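Universal stress protein (Burkholderia pseudomallei, PDB 4WNY) is a universal stress protein A family member, probably serving in the bacterial response to stress and possibly binding a nucleotide such as ATP. Local coordinates at residues P53-P57 / S58-D62; R106-E110 / I111-L115. All blocks are in the same frame, centred on the assembly; numbering follows the deposited sequence.

Contact 1. Residues P53-P57 / S58-D62; sequences PGYDP and SILVD
Asp56 and Ser58 meet at the start of helix 57-82, where the Asp56 carboxylate serves as the N-cap. One oxygen does the work: Asp56 OD1 accepts from Ser58 OG at a short 2.5 Å and from Ser58 N at 3.1 Å. Both donors come to the same face of the carboxylate, well above its plane. CG of Asp56 stands anti to its own backbone N (chi1 -168°), which carries the acid forward over the first turn, while chi1 of Ser58 (68°) turns the hydroxyl back to it. Aspartate suits this place because its short chain reaches an N-H that lacks a carbonyl one turn earlier.

Backbone carbonyls serve the next amides. Ile59 N gives only a weak bond to Asp56 O, whereas Val61 N makes the first regular helical bond, 3.0 Å to Pro57 O and in the plane of that carbonyl. Leu60 N adds a weak bond to the same oxygen. Pro57, the first residue after the cap, has no N-H to satisfy, and its ring holds phi near a value compatible with a helix.

Tyr55 and Leu60 occupy the two positions of a hydrophobic staple, here a slight one, their side chains crossing at about a right angle. The phenol end makes the touch, with Tyr55 OH 3.3 Å from Leu60 CD2. Phe50 packs edge-to-face with Tyr55, and Leu60 also rests on Met45.

A carboxylate held by two donors at the positive end of a helix is probably favoured as the anion, its charge offsetting the helix dipole at the exposed start of this long helix.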
loop_
_atom_site.group_PDB
_atom_site.type_symbol
_atom_site.label_atom_id
_atom_site.label_comp_id
_atom_site.label_asym_id
_atom_site.label_seq_id
_atom_site.Cartn_x
_atom_site.Cartn_y
_atom_site.Cartn_z
ATOM N N PRO A 53 7.190 -24.895 33.834
ATOM C CA PRO A 53 6.605 -25.160 35.154
ATOM C C PRO A 53 6.226 -23.871 35.878
ATOM O O PRO A 53 7.059 -22.977 36.021
ATOM C CB PRO A 53 7.726 -25.901 35.896
ATOM C CG PRO A 53 8.975 -25.586 35.136
ATOM C CD PRO A 53 8.544 -25.458 33.713
ATOM N N GLY A 54 4.971 -23.777 36.308
ATOM C CA GLY A 54 4.487 -22.602 37.008
ATOM C C GLY A 54 3.819 -21.592 36.094
ATOM O O GLY A 54 2.824 -20.972 36.467
ATOM N N TYR A 55 4.367 -21.430 34.893
ATOM C CA TYR A 55 3.868 -20.441 33.941
ATOM C C TYR A 55 2.444 -20.759 33.481
ATOM O O TYR A 55 2.120 -21.906 33.177
ATOM C CB TYR A 55 4.808 -20.354 32.733
ATOM C CG TYR A 55 4.470 -19.244 31.757
ATOM C CD1 TYR A 55 3.645 -19.480 30.666
ATOM C CD2 TYR A 55 4.983 -17.965 31.924
ATOM C CE1 TYR A 55 3.332 -18.472 29.773
ATOM C CE2 TYR A 55 4.680 -16.948 31.035
ATOM C CZ TYR A 55 3.851 -17.208 29.962
ATOM O OH TYR A 55 3.550 -16.200 29.076
ATOM N N ASP A 56 1.602 -19.730 33.430
ATOM C CA ASP A 56 0.208 -19.892 33.026
ATOM C C ASP A 56 -0.150 -18.933 31.892
ATOM O O ASP A 56 -0.432 -17.758 32.132
ATOM C CB ASP A 56 -0.723 -19.671 34.220
ATOM C CG ASP A 56 -2.150 -20.111 33.945
ATOM O OD1 ASP A 56 -2.488 -20.387 32.774
ATOM O OD2 ASP A 56 -2.942 -20.176 34.909
ATOM N N PRO A 57 -0.154 -19.440 30.650
ATOM C CA PRO A 57 -0.431 -18.628 29.459
ATOM C C PRO A 57 -1.846 -18.054 29.438
ATOM O O PRO A 57 -2.074 -17.029 28.797
ATOM C CB PRO A 57 -0.232 -19.619 28.305
ATOM C CG PRO A 57 0.612 -20.716 28.877
ATOM C CD PRO A 57 0.180 -20.830 30.302
ATOM N N SER A 58 -2.772 -18.701 30.140
ATOM C CA SER A 58 -4.170 -18.281 30.157
ATOM C C SER A 58 -4.352 -16.872 30.717
ATOM O O SER A 58 -5.314 -16.180 30.379
ATOM C CB SER A 58 -5.007 -19.267 30.971
ATOM O OG SER A 58 -4.669 -19.207 32.345
ATOM N N ILE A 59 -3.430 -16.458 31.581
ATOM C CA ILE A 59 -3.458 -15.114 32.145
ATOM C C ILE A 59 -3.251 -14.068 31.056
ATOM O O ILE A 59 -3.965 -13.065 30.996
ATOM C CB ILE A 59 -2.381 -14.937 33.234
ATOM C CG1 ILE A 59 -2.675 -15.853 34.426
ATOM C CG2 ILE A 59 -2.311 -13.487 33.690
ATOM C CD1 ILE A 59 -4.023 -15.605 35.067
ATOM N N LEU A 60 -2.275 -14.315 30.189
ATOM C CA LEU A 60 -1.949 -13.391 29.108
ATOM C C LEU A 60 -2.952 -13.483 27.959
ATOM O O LEU A 60 -3.177 -12.503 27.247
ATOM C CB LEU A 60 -0.534 -13.656 28.594
ATOM C CG LEU A 60 0.597 -12.787 29.154
ATOM C CD1 LEU A 60 0.513 -12.662 30.668
ATOM C CD2 LEU A 60 1.953 -13.347 28.739
ATOM N N VAL A 61 -3.548 -14.658 27.781
ATOM C CA VAL A 61 -4.575 -14.847 26.759
ATOM C C VAL A 61 -5.782 -13.964 27.054
ATOM O O VAL A 61 -6.250 -13.227 26.186
ATOM C CB VAL A 61 -5.023 -16.320 26.666
ATOM C CG1 VAL A 61 -6.260 -16.450 25.787
ATOM C CG2 VAL A 61 -3.890 -17.184 26.135
ATOM N N ASP A 62 -6.272 -14.039 28.289
ATOM C CA ASP A 62 -7.358 -13.177 28.744
ATOM C C ASP A 62 -6.983 -11.705 28.610
ATOM O O ASP A 62 -7.819 -10.869 28.272
ATOM C CB ASP A 62 -7.721 -13.489 30.196
ATOM C CG ASP A 62 -8.337 -14.863 30.363
ATOM O OD1 ASP A 62 -8.272 -15.670 29.410
ATOM O OD2 ASP A 62 -8.880 -15.136 31.455
#

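Contact 2. Residues R106-E110 / I111-L115; sequences RAARE and IGASL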
loop_
_atom_site.group_PDB
_atom_site.type_symbol
_atom_site.label_atom_id
_atom_site.label_comp_id
_atom_site.label_asym_id
_atom_site.label_seq_id
_atom_site.Cartn_x
_atom_site.Cartn_y
_atom_site.Cartn_z
ATOM N N ARG A 106 -4.800 -15.234 6.186
ATOM C CA ARG A 106 -5.946 -16.113 6.375
ATOM C C ARG A 106 -7.193 -15.294 6.681
ATOM O O ARG A 106 -8.275 -15.576 6.165
ATOM C CB ARG A 106 -5.685 -17.121 7.496
ATOM C CG ARG A 106 -6.871 -18.024 7.785
ATOM C CD ARG A 106 -6.443 -19.324 8.443
ATOM N NE ARG A 106 -6.073 -19.150 9.843
ATOM C CZ ARG A 106 -6.931 -19.228 10.855
ATOM N NH1 ARG A 106 -6.508 -19.064 12.100
ATOM N NH2 ARG A 106 -8.215 -19.470 10.622
ATOM N N ALA A 107 -7.030 -14.275 7.519
ATOM C CA ALA A 107 -8.129 -13.389 7.875
ATOM C C ALA A 107 -8.641 -12.652 6.645
ATOM O O ALA A 107 -9.845 -12.486 6.468
ATOM C CB ALA A 107 -7.691 -12.402 8.945
ATOM N N ALA A 108 -7.717 -12.221 5.793
ATOM C CA ALA A 108 -8.069 -11.518 4.564
ATOM C C ALA A 108 -8.854 -12.417 3.613
ATOM O O ALA A 108 -9.805 -11.974 2.969
ATOM C CB ALA A 108 -6.819 -10.992 3.882
ATOM N N ARG A 109 -8.445 -13.679 3.533
ATOM C CA ARG A 109 -9.113 -14.656 2.678
ATOM C C ARG A 109 -10.538 -14.936 3.142
ATOM O O ARG A 109 -11.470 -14.951 2.340
ATOM C CB ARG A 109 -8.317 -15.962 2.641
ATOM C CG ARG A 109 -7.205 -15.988 1.611
ATOM C CD ARG A 109 -6.046 -16.839 2.094
ATOM N NE ARG A 109 -6.505 -18.042 2.783
ATOM C CZ ARG A 109 -5.718 -18.835 3.502
ATOM N NH1 ARG A 109 -4.429 -18.553 3.631
ATOM N NH2 ARG A 109 -6.221 -19.908 4.097
ATOM N N GLU A 110 -10.697 -15.156 4.442
ATOM C CA GLU A 110 -11.992 -15.511 5.011
ATOM C C GLU A 110 -12.952 -14.323 5.058
ATOM O O GLU A 110 -14.158 -14.487 4.885
ATOM C CB GLU A 110 -11.805 -16.092 6.413
ATOM C CG GLU A 110 -10.944 -17.346 6.448
ATOM C CD GLU A 110 -10.634 -17.803 7.860
ATOM O OE1 GLU A 110 -10.019 -18.878 8.018
ATOM O OE2 GLU A 110 -11.006 -17.084 8.812
ATOM N N ILE A 111 -12.415 -13.132 5.295
ATOM C CA ILE A 111 -13.231 -11.924 5.338
ATOM C C ILE A 111 -13.578 -11.467 3.922
ATOM O O ILE A 111 -14.660 -10.930 3.671
ATOM C CB ILE A 111 -12.511 -10.791 6.108
ATOM C CG1 ILE A 111 -12.458 -11.121 7.602
ATOM C CG2 ILE A 111 -13.201 -9.452 5.893
ATOM C CD1 ILE A 111 -11.547 -10.209 8.396
ATOM N N GLY A 112 -12.663 -11.708 2.991
ATOM C CA GLY A 112 -12.860 -11.301 1.614
ATOM C C GLY A 112 -12.205 -9.963 1.345
ATOM O O GLY A 112 -12.597 -9.239 0.430
ATOM N N ALA A 113 -11.201 -9.635 2.153
ATOM C CA ALA A 113 -10.478 -8.382 2.004
ATOM C C ALA A 113 -9.685 -8.365 0.705
ATOM O O ALA A 113 -9.091 -9.369 0.312
ATOM C CB ALA A 113 -9.554 -8.155 3.192
ATOM N N SER A 114 -9.688 -7.217 0.038
ATOM C CA SER A 114 -8.929 -7.045 -1.191
ATOM C C SER A 114 -7.736 -6.126 -0.951
ATOM O O SER A 114 -6.991 -5.799 -1.876
ATOM C CB SER A 114 -9.824 -6.486 -2.296
ATOM O OG SER A 114 -10.521 -5.335 -1.850
ATOM N N LEU A 115 -7.561 -5.718 0.301
ATOM C CA LEU A 115 -6.464 -4.835 0.684
ATOM C C LEU A 115 -6.127 -4.974 2.164
ATOM O O LEU A 115 -7.020 -5.048 3.008
ATOM C CB LEU A 115 -6.813 -3.379 0.369
ATOM C CG LEU A 115 -5.790 -2.331 0.818
ATOM C CD1 LEU A 115 -4.469 -2.517 0.081
ATOM C CD2 LEU A 115 -6.336 -0.924 0.617
#
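Ala108 and Ala113 meet methyl to methyl, CB to CB 4.0 Å apart, in a Schellman-like C-cap that ends helix 100-111 and turns the chain into strand 115-120. The six-residue (6→1) bond of the motif runs from Ala113 N back to Ala108 O, 2.8 Å away. Gly112 N shares that oxygen from above the carbonyl plane, donating there instead of to Arg109 O, so the likeness to a Schellman motif is only partial. Glycine fits here because positive phi (95°) would press a side chain against the preceding carbonyl.

The inner side is tightly packed. Ile111 lies on Ile8 and Leu10 of strand 8-13; Ala107 and Ala108 are buried, where a small methyl takes little room, and Ala113 reaches Leu10.

Toward solvent the contact is looser and polar. Glu110 extends beyond CG, and its OE1 receives Arg106 NH2 at 3.2 Å on the syn side in a salt bridge one helical turn long; Arg106 NH1 is paired with Glu98. The Arg109 guanidinium lays one face over Arg106 CA.

In the last turn of the helix, Ile111 N donates to Ala107 O, and CG1 of Ile111, beside its own backbone N (chi1 -70°), comes within 3.2 Å of that same Ala107 O.

The two contacts illustrate opposite ends of helices in one parallel alpha/beta fold: contact 1 starts helix 57-82, contact 2 finishes helix 100-111. They share no helix or strand and do not touch, their nearest atoms lying about 14 Å apart. Contact 1 is a surface feature far from the chain centre, where an acidic side chain meets one helix-start amide and a serine hydroxyl. Contact 2 is partly buried and close to the sheet; there backbone bonds and a glycine end the helix, with methyl groups packed beneath, while charged residues stay on its outer side. Leu115 there also packs on Leu147 of the second subunit, whereas contact 1 meets no other chain of the assembly.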